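Local structure of hypothetical protein Atu2684 (Agrobacterium tumefaciens, 2AXO) at residues A[79-83]-A[112-116]; A[175-181]-A[201-207]; A[149-153]-A[164-168]. The protein is of unknown function but belongs to the thioredoxin clan and carries a closely spaced disulfide, which is consistent with a thiol-disulfide redox role. One frame throughout, in Å; residues are numbered along the deposited sequence.

Contact 1 (A[79-83]-A[112-116]); sequences HVDYW and GVYTP
The Tyr-82 ring and the Trp-83 indole both turn toward Thr-115, and each meets it in a different way. One face of the phenol ring is taken by Val-80, whose CG2 sits over its centre. Toward the hydroxyl end, Thr-115 CG2 and Val-113 CG2 approach obliquely; Thr-115 CG2 comes to 3.2 Å from Tyr-82 OH and Val-113 CG2 to 4.0 Å from Tyr-82 CE2. The indole is used at its edge, where Val-80 CG2 lies in plane and Trp-83 NE1 donates a hydrogen bond of 2.7 Å to Thr-115 OG1. That bond is short but bent, 135° at the hydrogen, with the oxygen tilted 26° from the ring plane. Thr-115 serves both rings because OG1 stands between its backbone N and carbonyl carbon (chi1 51°), which hands the hydroxyl to Trp-83 and the methyl to Tyr-82. The same methyl meets Val-80 CG2 tip to tip at 3.8 Å.

Thr-115 precedes the cis peptide of Pro-116, and both Thr-115 and Trp-83 pack on Cys-54 of the Cys-54–Cys-57 disulfide. A cis-proline loop beside a Cys-X-X-Cys pair is a hallmark of the thioredoxin fold, so the contact lies beside what is probably the redox centre. Gln-101 of helix 95-107 hydrogen-bonds Tyr-82 OH, and the same helix packs on Val-80. Val-80 packs on Phe-49 of strand 45-50 and shares a backbone hydrogen bond with Thr-50, while strand 112-114 pairs antiparallel with a strand of the second subunit, continuing the sheet across the dimer interface, where the Tyr-82 ring meets the Tyr-102 ring of that subunit.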
ATOM      1  N   HIS A  79     -10.476  -3.379   6.171  1.00 12.57           N
ATOM      2  CA  HIS A  79      -9.204  -3.833   6.717  1.00 13.14           C
ATOM      3  C   HIS A  79      -8.168  -3.932   5.604  1.00 13.48           C
ATOM      4  O   HIS A  79      -8.366  -4.656   4.627  1.00 13.39           O
ATOM      5  CB  HIS A  79      -9.368  -5.190   7.403  1.00 13.49           C
ATOM      6  CG  HIS A  79     -10.086  -5.119   8.716  1.00 14.99           C
ATOM      7  ND1 HIS A  79     -11.418  -4.781   8.820  1.00 17.72           N
ATOM      8  CD2 HIS A  79      -9.653  -5.337   9.980  1.00 13.97           C
ATOM      9  CE1 HIS A  79     -11.776  -4.796  10.093  1.00 15.25           C
ATOM     10  NE2 HIS A  79     -10.723  -5.129  10.817  1.00 19.28           N
ATOM     11  N   VAL A  80      -7.070  -3.194   5.755  1.00 15.10           N
ATOM     12  CA  VAL A  80      -5.993  -3.190   4.765  1.00 15.99           C
ATOM     13  C   VAL A  80      -5.030  -4.351   5.003  1.00 18.07           C
ATOM     14  O   VAL A  80      -4.936  -4.874   6.112  1.00 18.16           O
ATOM     15  CB  VAL A  80      -5.215  -1.855   4.799  1.00 16.83           C
ATOM     16  CG1 VAL A  80      -6.143  -0.720   4.397  1.00 17.32           C
ATOM     17  CG2 VAL A  80      -4.643  -1.610   6.192  1.00 15.36           C
ATOM     18  N   ASP A  81      -4.307  -4.754   3.963  1.00 19.82           N
ATOM     19  CA  ASP A  81      -3.393  -5.880   4.102  1.00 21.35           C
ATOM     20  C   ASP A  81      -1.944  -5.525   4.402  1.00 22.17           C
ATOM     21  O   ASP A  81      -1.138  -6.411   4.681  1.00 23.72           O
ATOM     22  CB  ASP A  81      -3.447  -6.756   2.842  1.00 23.01           C
ATOM     23  CG  ASP A  81      -2.875  -6.062   1.619  1.00 23.63           C
ATOM     24  OD1 ASP A  81      -2.573  -4.851   1.691  1.00 22.99           O
ATOM     25  OD2 ASP A  81      -2.731  -6.730   0.574  1.00 25.76           O
ATOM     26  N   TYR A  82      -1.601  -4.243   4.379  1.00 21.18           N
ATOM     27  CA  TYR A  82      -0.213  -3.889   4.618  1.00 21.89           C
ATOM     28  C   TYR A  82       0.278  -3.882   6.062  1.00 21.41           C
ATOM     29  O   TYR A  82       1.315  -3.298   6.372  1.00 22.24           O
ATOM     30  CB  TYR A  82       0.122  -2.566   3.918  1.00 21.65           C
ATOM     31  CG  TYR A  82      -0.770  -1.385   4.223  1.00 21.03           C
ATOM     32  CD1 TYR A  82      -0.679  -0.714   5.439  1.00 21.13           C
ATOM     33  CD2 TYR A  82      -1.623  -0.872   3.250  1.00 20.10           C
ATOM     34  CE1 TYR A  82      -1.405   0.453   5.673  1.00 18.85           C
ATOM     35  CE2 TYR A  82      -2.354   0.286   3.469  1.00 16.48           C
ATOM     36  CZ  TYR A  82      -2.237   0.948   4.676  1.00 17.18           C
ATOM     37  OH  TYR A  82      -2.916   2.126   4.873  1.00 13.99           O
ATOM     38  N   TRP A  83      -0.460  -4.552   6.941  1.00 22.64           N
ATOM     39  CA  TRP A  83      -0.067  -4.653   8.340  1.00 24.39           C
ATOM     40  C   TRP A  83       0.143  -6.115   8.693  1.00 26.84           C
ATOM     41  O   TRP A  83       0.419  -6.460   9.843  1.00 27.90           O
ATOM     42  CB  TRP A  83      -1.125  -4.044   9.262  1.00 22.21           C
ATOM     43  CG  TRP A  83      -1.071  -2.561   9.310  1.00 19.34           C
ATOM     44  CD1 TRP A  83      -1.910  -1.685   8.677  1.00 20.22           C
ATOM     45  CD2 TRP A  83      -0.113  -1.766  10.013  1.00 17.59           C
ATOM     46  NE1 TRP A  83      -1.532  -0.394   8.946  1.00 17.40           N
ATOM     47  CE2 TRP A  83      -0.432  -0.414   9.765  1.00 17.57           C
ATOM     48  CE3 TRP A  83       0.986  -2.065  10.829  1.00 17.78           C
ATOM     49  CZ2 TRP A  83       0.307   0.645  10.310  1.00 15.89           C
ATOM     50  CZ3 TRP A  83       1.725  -1.012  11.369  1.00 16.92           C
ATOM     51  CH2 TRP A  83       1.379   0.325  11.107  1.00 17.55           C
ATOM     52  N   GLY A 112       0.519   9.213  -0.550  1.00 16.12           N
ATOM     53  CA  GLY A 112       0.706   8.107   0.370  1.00 15.23           C
ATOM     54  C   GLY A 112      -0.577   7.699   1.061  1.00 15.62           C
ATOM     55  O   GLY A 112      -1.623   8.314   0.858  1.00 15.73           O
ATOM     56  N   VAL A 113      -0.496   6.644   1.866  1.00 15.04           N
ATOM     57  CA  VAL A 113      -1.640   6.152   2.624  1.00 14.64           C
ATOM     58  C   VAL A 113      -1.193   5.905   4.059  1.00 14.92           C
ATOM     59  O   VAL A 113      -0.001   5.747   4.337  1.00 14.30           O
ATOM     60  CB  VAL A 113      -2.194   4.811   2.063  1.00 14.73           C
ATOM     61  CG1 VAL A 113      -2.795   5.020   0.682  1.00 10.48           C
ATOM     62  CG2 VAL A 113      -1.083   3.765   2.015  1.00 12.09           C
ATOM     63  N   TYR A 114      -2.156   5.872   4.969  1.00 15.03           N
ATOM     64  CA  TYR A 114      -1.867   5.631   6.372  1.00 13.69           C
ATOM     65  C   TYR A 114      -3.108   5.043   7.028  1.00 13.57           C
ATOM     66  O   TYR A 114      -4.187   5.042   6.439  1.00 13.96           O
ATOM     67  CB  TYR A 114      -1.495   6.942   7.082  1.00 14.10           C
ATOM     68  CG  TYR A 114      -2.617   7.963   7.154  1.00 14.70           C
ATOM     69  CD1 TYR A 114      -2.807   8.903   6.140  1.00 14.98           C
ATOM     70  CD2 TYR A 114      -3.499   7.971   8.231  1.00 14.97           C
ATOM     71  CE1 TYR A 114      -3.856   9.828   6.204  1.00 17.63           C
ATOM     72  CE2 TYR A 114      -4.547   8.886   8.300  1.00 17.19           C
ATOM     73  CZ  TYR A 114      -4.722   9.809   7.288  1.00 17.11           C
ATOM     74  OH  TYR A 114      -5.763  10.711   7.364  1.00 17.98           O
ATOM     75  N   THR A 115      -2.946   4.519   8.235  1.00 13.87           N
ATOM     76  CA  THR A 115      -4.074   3.985   8.995  1.00 14.79           C
ATOM     77  C   THR A 115      -3.896   4.479  10.422  1.00 13.42           C
ATOM     78  O   THR A 115      -2.776   4.584  10.910  1.00 14.68           O
ATOM     79  CB  THR A 115      -4.128   2.428   9.007  1.00 16.35           C
ATOM     80  OG1 THR A 115      -2.853   1.904   9.393  1.00 17.00           O
ATOM     81  CG2 THR A 115      -4.527   1.881   7.644  1.00 17.08           C
ATOM     82  N   PRO A 116      -5.002   4.816  11.104  1.00 14.45           N
ATOM     83  CA  PRO A 116      -6.374   4.759  10.598  1.00 13.06           C
ATOM     84  C   PRO A 116      -6.748   6.011   9.807  1.00 13.72           C
ATOM     85  O   PRO A 116      -6.491   7.138  10.244  1.00 15.39           O
ATOM     86  CB  PRO A 116      -7.198   4.611  11.874  1.00 13.16           C
ATOM     87  CG  PRO A 116      -6.422   5.434  12.849  1.00 15.09           C
ATOM     88  CD  PRO A 116      -4.986   5.069  12.557  1.00 13.67           C
TER

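Contact 2 (A[175-181]-A[201-207])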
ATOM      1  N   VAL A 175     -22.388   1.177  -6.393  1.00  9.86           N
ATOM      2  CA  VAL A 175     -21.431   0.311  -5.708  1.00 10.73           C
ATOM      3  C   VAL A 175     -22.018  -0.353  -4.461  1.00 10.34           C
ATOM      4  O   VAL A 175     -22.665   0.302  -3.648  1.00 10.07           O
ATOM      5  CB  VAL A 175     -20.174   1.121  -5.287  1.00 10.67           C
ATOM      6  CG1 VAL A 175     -19.155   0.211  -4.602  1.00 12.07           C
ATOM      7  CG2 VAL A 175     -19.559   1.796  -6.506  1.00 12.95           C
ATOM      8  N   VAL A 176     -21.787  -1.653  -4.316  1.00  8.75           N
ATOM      9  CA  VAL A 176     -22.275  -2.373  -3.148  1.00  9.36           C
ATOM     10  C   VAL A 176     -21.091  -2.939  -2.386  1.00  9.10           C
ATOM     11  O   VAL A 176     -20.271  -3.676  -2.945  1.00 11.27           O
ATOM     12  CB  VAL A 176     -23.216  -3.538  -3.522  1.00  8.50           C
ATOM     13  CG1 VAL A 176     -23.676  -4.264  -2.256  1.00 11.37           C
ATOM     14  CG2 VAL A 176     -24.417  -3.016  -4.293  1.00 10.48           C
ATOM     15  N   ALA A 177     -21.003  -2.577  -1.112  1.00  8.15           N
ATOM     16  CA  ALA A 177     -19.935  -3.048  -0.246  1.00  8.03           C
ATOM     17  C   ALA A 177     -20.559  -4.016   0.748  1.00  8.77           C
ATOM     18  O   ALA A 177     -21.434  -3.643   1.537  1.00  8.26           O
ATOM     19  CB  ALA A 177     -19.283  -1.873   0.485  1.00  9.54           C
ATOM     20  N   TYR A 178     -20.122  -5.269   0.687  1.00  7.57           N
ATOM     21  CA  TYR A 178     -20.640  -6.310   1.566  1.00  7.59           C
ATOM     22  C   TYR A 178     -19.784  -6.395   2.820  1.00  6.93           C
ATOM     23  O   TYR A 178     -18.560  -6.358   2.746  1.00  6.36           O
ATOM     24  CB  TYR A 178     -20.621  -7.651   0.828  1.00  7.44           C
ATOM     25  CG  TYR A 178     -21.449  -7.652  -0.441  1.00  8.55           C
ATOM     26  CD1 TYR A 178     -22.829  -7.866  -0.398  1.00 10.04           C
ATOM     27  CD2 TYR A 178     -20.857  -7.417  -1.684  1.00 10.93           C
ATOM     28  CE1 TYR A 178     -23.603  -7.851  -1.565  1.00 11.54           C
ATOM     29  CE2 TYR A 178     -21.620  -7.397  -2.858  1.00 10.27           C
ATOM     30  CZ  TYR A 178     -22.988  -7.614  -2.790  1.00 11.53           C
ATOM     31  OH  TYR A 178     -23.739  -7.583  -3.943  1.00 14.40           O
ATOM     32  N   PHE A 179     -20.430  -6.504   3.976  1.00  8.81           N
ATOM     33  CA  PHE A 179     -19.692  -6.592   5.225  1.00  9.31           C
ATOM     34  C   PHE A 179     -20.339  -7.535   6.216  1.00 10.08           C
ATOM     35  O   PHE A 179     -21.502  -7.935   6.065  1.00 11.49           O
ATOM     36  CB  PHE A 179     -19.568  -5.206   5.881  1.00  6.70           C
ATOM     37  CG  PHE A 179     -20.887  -4.536   6.139  1.00  7.97           C
ATOM     38  CD1 PHE A 179     -21.370  -3.572   5.257  1.00  7.92           C
ATOM     39  CD2 PHE A 179     -21.661  -4.883   7.250  1.00  7.27           C
ATOM     40  CE1 PHE A 179     -22.604  -2.960   5.472  1.00  6.91           C
ATOM     41  CE2 PHE A 179     -22.898  -4.281   7.478  1.00  9.43           C
ATOM     42  CZ  PHE A 179     -23.372  -3.316   6.587  1.00  7.82           C
ATOM     43  N   THR A 180     -19.556  -7.908   7.219  1.00  9.37           N
ATOM     44  CA  THR A 180     -20.049  -8.737   8.295  1.00 10.90           C
ATOM     45  C   THR A 180     -20.495  -7.675   9.290  1.00 11.54           C
ATOM     46  O   THR A 180     -19.910  -6.597   9.358  1.00 11.88           O
ATOM     47  CB  THR A 180     -18.928  -9.612   8.918  1.00 11.33           C
ATOM     48  OG1 THR A 180     -17.830  -8.778   9.326  1.00 11.03           O
ATOM     49  CG2 THR A 180     -18.433 -10.638   7.907  1.00 12.29           C
ATOM     50  N   ARG A 181     -21.552  -7.963  10.030  1.00 13.25           N
ATOM     51  CA  ARG A 181     -22.070  -7.018  11.006  1.00 16.04           C
ATOM     52  C   ARG A 181     -21.050  -6.823  12.123  1.00 17.09           C
ATOM     53  O   ARG A 181     -20.581  -5.711  12.367  1.00 16.56           O
ATOM     54  CB  ARG A 181     -23.390  -7.554  11.553  1.00 16.62           C
ATOM     55  CG  ARG A 181     -23.957  -6.800  12.723  1.00 16.82           C
ATOM     56  CD  ARG A 181     -24.320  -5.379  12.367  1.00 16.95           C
ATOM     57  NE  ARG A 181     -25.222  -4.839  13.375  1.00 17.01           N
ATOM     58  CZ  ARG A 181     -25.562  -3.564  13.471  1.00 14.20           C
ATOM     59  NH1 ARG A 181     -25.068  -2.677  12.611  1.00 13.97           N
ATOM     60  NH2 ARG A 181     -26.396  -3.181  14.425  1.00 12.66           N
ATOM     61  N   HIS A 201     -18.874  -3.864  10.709  1.00  8.12           N
ATOM     62  CA  HIS A 201     -19.034  -3.509   9.305  1.00  9.27           C
ATOM     63  C   HIS A 201     -17.763  -3.692   8.470  1.00  9.25           C
ATOM     64  O   HIS A 201     -17.439  -2.866   7.619  1.00  7.74           O
ATOM     65  CB  HIS A 201     -19.582  -2.076   9.191  1.00  7.03           C
ATOM     66  CG  HIS A 201     -21.005  -1.940   9.648  1.00 10.11           C
ATOM     67  ND1 HIS A 201     -21.816  -0.891   9.271  1.00  7.99           N
ATOM     68  CD2 HIS A 201     -21.768  -2.744  10.429  1.00  8.84           C
ATOM     69  CE1 HIS A 201     -23.019  -1.058   9.793  1.00  6.87           C
ATOM     70  NE2 HIS A 201     -23.017  -2.174  10.499  1.00  7.84           N
ATOM     71  N   SER A 202     -17.066  -4.797   8.726  1.00  9.52           N
ATOM     72  CA  SER A 202     -15.841  -5.151   8.018  1.00  9.62           C
ATOM     73  C   SER A 202     -16.181  -5.617   6.603  1.00  9.33           C
ATOM     74  O   SER A 202     -16.775  -6.682   6.405  1.00  8.04           O
ATOM     75  CB  SER A 202     -15.095  -6.262   8.766  1.00 10.67           C
ATOM     76  OG  SER A 202     -14.661  -5.824  10.040  1.00 14.12           O
ATOM     77  N   VAL A 203     -15.801  -4.803   5.622  1.00  6.49           N
ATOM     78  CA  VAL A 203     -16.069  -5.098   4.219  1.00  8.26           C
ATOM     79  C   VAL A 203     -15.201  -6.235   3.680  1.00  8.82           C
ATOM     80  O   VAL A 203     -13.981  -6.221   3.835  1.00  8.57           O
ATOM     81  CB  VAL A 203     -15.846  -3.831   3.367  1.00  9.79           C
ATOM     82  CG1 VAL A 203     -16.075  -4.129   1.892  1.00  7.94           C
ATOM     83  CG2 VAL A 203     -16.789  -2.726   3.836  1.00  9.14           C
ATOM     84  N   TYR A 204     -15.836  -7.218   3.047  1.00  7.31           N
ATOM     85  CA  TYR A 204     -15.097  -8.344   2.486  1.00  9.22           C
ATOM     86  C   TYR A 204     -15.237  -8.458   0.974  1.00  9.66           C
ATOM     87  O   TYR A 204     -14.600  -9.306   0.349  1.00  9.25           O
ATOM     88  CB  TYR A 204     -15.528  -9.658   3.135  1.00 10.39           C
ATOM     89  CG  TYR A 204     -16.974 -10.020   2.919  1.00  9.63           C
ATOM     90  CD1 TYR A 204     -17.950  -9.656   3.846  1.00  9.71           C
ATOM     91  CD2 TYR A 204     -17.366 -10.752   1.800  1.00 10.95           C
ATOM     92  CE1 TYR A 204     -19.281 -10.018   3.668  1.00 10.65           C
ATOM     93  CE2 TYR A 204     -18.694 -11.116   1.610  1.00  7.50           C
ATOM     94  CZ  TYR A 204     -19.646 -10.750   2.549  1.00  9.62           C
ATOM     95  OH  TYR A 204     -20.955 -11.133   2.373  1.00 10.60           O
ATOM     96  N   ASP A 205     -16.087  -7.621   0.387  1.00  8.86           N
ATOM     97  CA  ASP A 205     -16.268  -7.618  -1.059  1.00 11.03           C
ATOM     98  C   ASP A 205     -16.975  -6.349  -1.499  1.00 10.85           C
ATOM     99  O   ASP A 205     -17.902  -5.881  -0.841  1.00  9.95           O
ATOM    100  CB  ASP A 205     -17.058  -8.845  -1.531  1.00 10.57           C
ATOM    101  CG  ASP A 205     -17.094  -8.959  -3.048  1.00 16.43           C
ATOM    102  OD1 ASP A 205     -16.038  -8.743  -3.682  1.00 16.42           O
ATOM    103  OD2 ASP A 205     -18.170  -9.268  -3.611  1.00 17.11           O
ATOM    104  N   VAL A 206     -16.516  -5.795  -2.617  1.00 12.24           N
ATOM    105  CA  VAL A 206     -17.083  -4.572  -3.176  1.00 12.21           C
ATOM    106  C   VAL A 206     -17.312  -4.811  -4.665  1.00 13.74           C
ATOM    107  O   VAL A 206     -16.426  -5.315  -5.352  1.00 13.31           O
ATOM    108  CB  VAL A 206     -16.103  -3.378  -3.023  1.00 13.22           C
ATOM    109  CG1 VAL A 206     -16.717  -2.123  -3.621  1.00 12.11           C
ATOM    110  CG2 VAL A 206     -15.753  -3.164  -1.554  1.00 13.48           C
ATOM    111  N   GLN A 207     -18.491  -4.461  -5.166  1.00 13.87           N
ATOM    112  CA  GLN A 207     -18.782  -4.653  -6.582  1.00 14.71           C
ATOM    113  C   GLN A 207     -19.727  -3.596  -7.126  1.00 14.70           C
ATOM    114  O   GLN A 207     -20.583  -3.067  -6.409  1.00 13.59           O
ATOM    115  CB  GLN A 207     -19.378  -6.041  -6.829  1.00 17.94           C
ATOM    116  CG  GLN A 207     -20.660  -6.312  -6.070  1.00 22.65           C
ATOM    117  CD  GLN A 207     -21.184  -7.720  -6.294  1.00 24.67           C
ATOM    118  OE1 GLN A 207     -20.426  -8.691  -6.247  1.00 27.31           O
ATOM    119  NE2 GLN A 207     -22.485  -7.838  -6.514  1.00 23.35           N
TER
HETATM  120  O   HOH W   1     -17.109  -6.733  11.036  1.00  8.94           O
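Phe-179 turns CG between its backbone N and carbonyl carbon (chi1 57°), while His-201 sets CG opposite its carbonyl carbon (chi1 -70°), and the two rings come to lie face to face. Their centroids are 4.2 Å apart and the planes 22° from parallel. Bent at its second torsion, the Arg-181 chain then brings NH1 to the imidazole edge, where it donates to His-201 NE2 at 3.0 Å; His-201 ND1 is held by Gly-75 O, so both ring nitrogens are engaged.

Farther along this antiparallel hairpin, Tyr-178 CB makes a CH-pi contact 4.0 Å from the centroid of the Tyr-204 ring. The Tyr-178 ring runs alongside the Asp-205 carboxylate, the planes nearly parallel but stepped, and Lys-228 joins them through a salt bridge to Asp-205 and a cation-pi contact with the ring. A beta bulge at Tyr-204 and Asp-205, opposite Tyr-178, shifts the register by one: Tyr-178 N donates to Asp-205 O (2.8 Å), yet Tyr-178 O accepts from Tyr-204 N (2.9 Å).

Helix 223-229 packs on Tyr-178, the backbone of Ser-77 in strand 74-79 hydrogen-bonds His-201 and Val-203, Leu-76 packs on Phe-179 and Val-203, and strand 232-241 hydrogen-bonds the other edge of strand 172-186.

Contact 3 (A[149-153]-A[164-168]); sequences NVPVS and DIGAG
Val-150 sets its CG1 methyl against Ile-165 and Gly-166, 4.0 Å from Ile-165 CG2 and 3.6 Å from Gly-166 O. With CG1 opposite its backbone N (chi1 -176°), the branch points across the gap and meets the Ile-165 methyl at a slant. Beside it the pyrrolidine ring of Pro-151 rests on glycine backbone, its CG 3.6 Å from Gly-166 CA; with no side chain on Gly-166, ring and main chain pack closely.

The hairpin illustrates how an antiparallel pair can keep its register where a proline lacks an N-H. Pro-151 O still accepts from Gly-166 N at 2.8 Å, and one residue pair further on, Val-152 and Ile-165 face each other without hydrogen bonds. Ser-153 and Asp-164 then form a hydrogen-bonded pair: Ser-153 N donates to Asp-164 O (2.8 Å) in the carbonyl plane, and Asp-164 N returns a bond to Ser-153 O (2.7 Å). Their side chains share one face of the sheet and touch through their CB atoms, while Asp-164 OD1 is hydrogen-bonded to Thr-218 OG1. At the other end, where the chains part, a water donates to both Asn-149 O and Ala-167 O, spanning a gap that the backbones no longer bridge directly.

Val-152 and Ile-165 share the face that packs on strand 232-241, and Val-150 adds to the same apolar cluster through Leu-238. Trp-212 of strand 196-212 packs on Val-150 and Ile-165 and hydrogen-bonds Gly-166 O, strand 247-257 meets Val-150 and Val-152, and strand 217-221 pairs with the far edge of strand 161-165.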
ATOM      1  N   ASN A 149     -27.367  13.909  -1.566  1.00 16.34           N
ATOM      2  CA  ASN A 149     -28.515  14.532  -2.228  1.00 17.95           C
ATOM      3  C   ASN A 149     -29.430  13.624  -3.041  1.00 17.94           C
ATOM      4  O   ASN A 149     -30.556  14.006  -3.364  1.00 20.64           O
ATOM      5  CB  ASN A 149     -28.023  15.662  -3.129  1.00 21.10           C
ATOM      6  CG  ASN A 149     -27.403  16.794  -2.350  1.00 24.23           C
ATOM      7  OD1 ASN A 149     -26.649  17.591  -2.898  1.00 30.26           O
ATOM      8  ND2 ASN A 149     -27.729  16.881  -1.065  1.00 26.66           N
ATOM      9  N   VAL A 150     -28.955  12.433  -3.379  1.00 14.37           N
ATOM     10  CA  VAL A 150     -29.756  11.497  -4.162  1.00 12.72           C
ATOM     11  C   VAL A 150     -30.299  10.395  -3.268  1.00 13.38           C
ATOM     12  O   VAL A 150     -29.541   9.698  -2.598  1.00 14.31           O
ATOM     13  CB  VAL A 150     -28.918  10.849  -5.280  1.00 12.91           C
ATOM     14  CG1 VAL A 150     -29.799   9.962  -6.143  1.00 10.22           C
ATOM     15  CG2 VAL A 150     -28.248  11.923  -6.120  1.00 14.73           C
ATOM     16  N   PRO A 151     -31.629  10.217  -3.248  1.00 12.72           N
ATOM     17  CA  PRO A 151     -32.200   9.173  -2.405  1.00 12.77           C
ATOM     18  C   PRO A 151     -31.837   7.770  -2.882  1.00 12.83           C
ATOM     19  O   PRO A 151     -31.854   7.481  -4.079  1.00 11.98           O
ATOM     20  CB  PRO A 151     -33.703   9.454  -2.474  1.00 14.72           C
ATOM     21  CG  PRO A 151     -33.877  10.068  -3.821  1.00 13.23           C
ATOM     22  CD  PRO A 151     -32.681  10.974  -3.951  1.00 13.55           C
ATOM     23  N   VAL A 152     -31.470   6.918  -1.929  1.00 11.01           N
ATOM     24  CA  VAL A 152     -31.112   5.535  -2.214  1.00 11.02           C
ATOM     25  C   VAL A 152     -31.809   4.683  -1.166  1.00  9.42           C
ATOM     26  O   VAL A 152     -31.728   4.969   0.032  1.00 10.84           O
ATOM     27  CB  VAL A 152     -29.581   5.295  -2.120  1.00  9.57           C
ATOM     28  CG1 VAL A 152     -29.274   3.830  -2.413  1.00 11.70           C
ATOM     29  CG2 VAL A 152     -28.846   6.183  -3.112  1.00 13.25           C
ATOM     30  N   SER A 153     -32.513   3.655  -1.625  1.00 11.59           N
ATOM     31  CA  SER A 153     -33.244   2.746  -0.744  1.00 13.98           C
ATOM     32  C   SER A 153     -32.871   1.316  -1.098  1.00 12.74           C
ATOM     33  O   SER A 153     -32.581   1.014  -2.251  1.00 12.09           O
ATOM     34  CB  SER A 153     -34.759   2.909  -0.928  1.00 13.45           C
ATOM     35  OG  SER A 153     -35.190   4.228  -0.636  1.00 21.60           O
ATOM     36  N   ASP A 164     -33.320   0.933  -4.898  1.00 15.46           N
ATOM     37  CA  ASP A 164     -34.042   2.024  -5.542  1.00 17.44           C
ATOM     38  C   ASP A 164     -33.241   3.318  -5.470  1.00 15.62           C
ATOM     39  O   ASP A 164     -32.867   3.767  -4.384  1.00 15.73           O
ATOM     40  CB  ASP A 164     -35.398   2.225  -4.862  1.00 19.51           C
ATOM     41  CG  ASP A 164     -36.535   1.600  -5.637  1.00 24.61           C
ATOM     42  OD1 ASP A 164     -36.380   0.454  -6.116  1.00 24.17           O
ATOM     43  OD2 ASP A 164     -37.594   2.253  -5.761  1.00 28.27           O
ATOM     44  N   ILE A 165     -32.985   3.915  -6.629  1.00 13.28           N
ATOM     45  CA  ILE A 165     -32.223   5.154  -6.711  1.00 14.28           C
ATOM     46  C   ILE A 165     -33.082   6.271  -7.292  1.00 13.84           C
ATOM     47  O   ILE A 165     -33.801   6.064  -8.269  1.00 12.28           O
ATOM     48  CB  ILE A 165     -30.992   4.983  -7.607  1.00 14.50           C
ATOM     49  CG1 ILE A 165     -30.223   3.729  -7.186  1.00 14.53           C
ATOM     50  CG2 ILE A 165     -30.101   6.214  -7.503  1.00 13.38           C
ATOM     51  CD1 ILE A 165     -29.073   3.405  -8.084  1.00 15.61           C
ATOM     52  N   GLY A 166     -32.994   7.450  -6.688  1.00 14.58           N
ATOM     53  CA  GLY A 166     -33.774   8.584  -7.152  1.00 16.30           C
ATOM     54  C   GLY A 166     -33.140   9.384  -8.274  1.00 16.80           C
ATOM     55  O   GLY A 166     -32.067   9.045  -8.776  1.00 16.50           O
ATOM     56  N   ALA A 167     -33.810  10.464  -8.661  1.00 17.79           N
ATOM     57  CA  ALA A 167     -33.337  11.328  -9.735  1.00 18.53           C
ATOM     58  C   ALA A 167     -32.221  12.275  -9.306  1.00 20.49           C
ATOM     59  O   ALA A 167     -32.134  12.686  -8.144  1.00 21.62           O
ATOM     60  CB  ALA A 167     -34.508  12.130 -10.309  1.00 19.69           C
ATOM     61  N   GLY A 168     -31.376  12.627 -10.269  1.00 20.48           N
ATOM     62  CA  GLY A 168     -30.270  13.524 -10.012  1.00 21.68           C
ATOM     63  C   GLY A 168     -29.590  13.914 -11.309  1.00 21.85           C
ATOM     64  O   GLY A 168     -30.176  13.788 -12.383  1.00 22.53           O
TER
HETATM   65  O   HOH W   2     -31.037  14.754  -6.501  1.00 27.06           O
HETATM   66  O   HOH W   3     -35.286   5.649  -2.933  1.00 35.78           O

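From the N terminus, contact 1 comes first, closing the loop that leaves strand 74-79 and contains helix 95-107, at the dimer side of the thioredoxin-like part. Contact 3 follows, closing the short hairpin of strands 152-156 and 161-165. Strand 172-186 comes next, and contact 2 pairs it with strand 196-212. The three closures run in series; none nests within or crosses another. Contacts 1 and 3 lie on opposite sides of the chain's centre, their centres about 32 Å apart. Contact 2 lies nearer the middle and touches contact 1, where His-79 CE1 packs 3.1 Å from Ser-202 OG, and strand 196-212 also meets contact 3 through Trp-212.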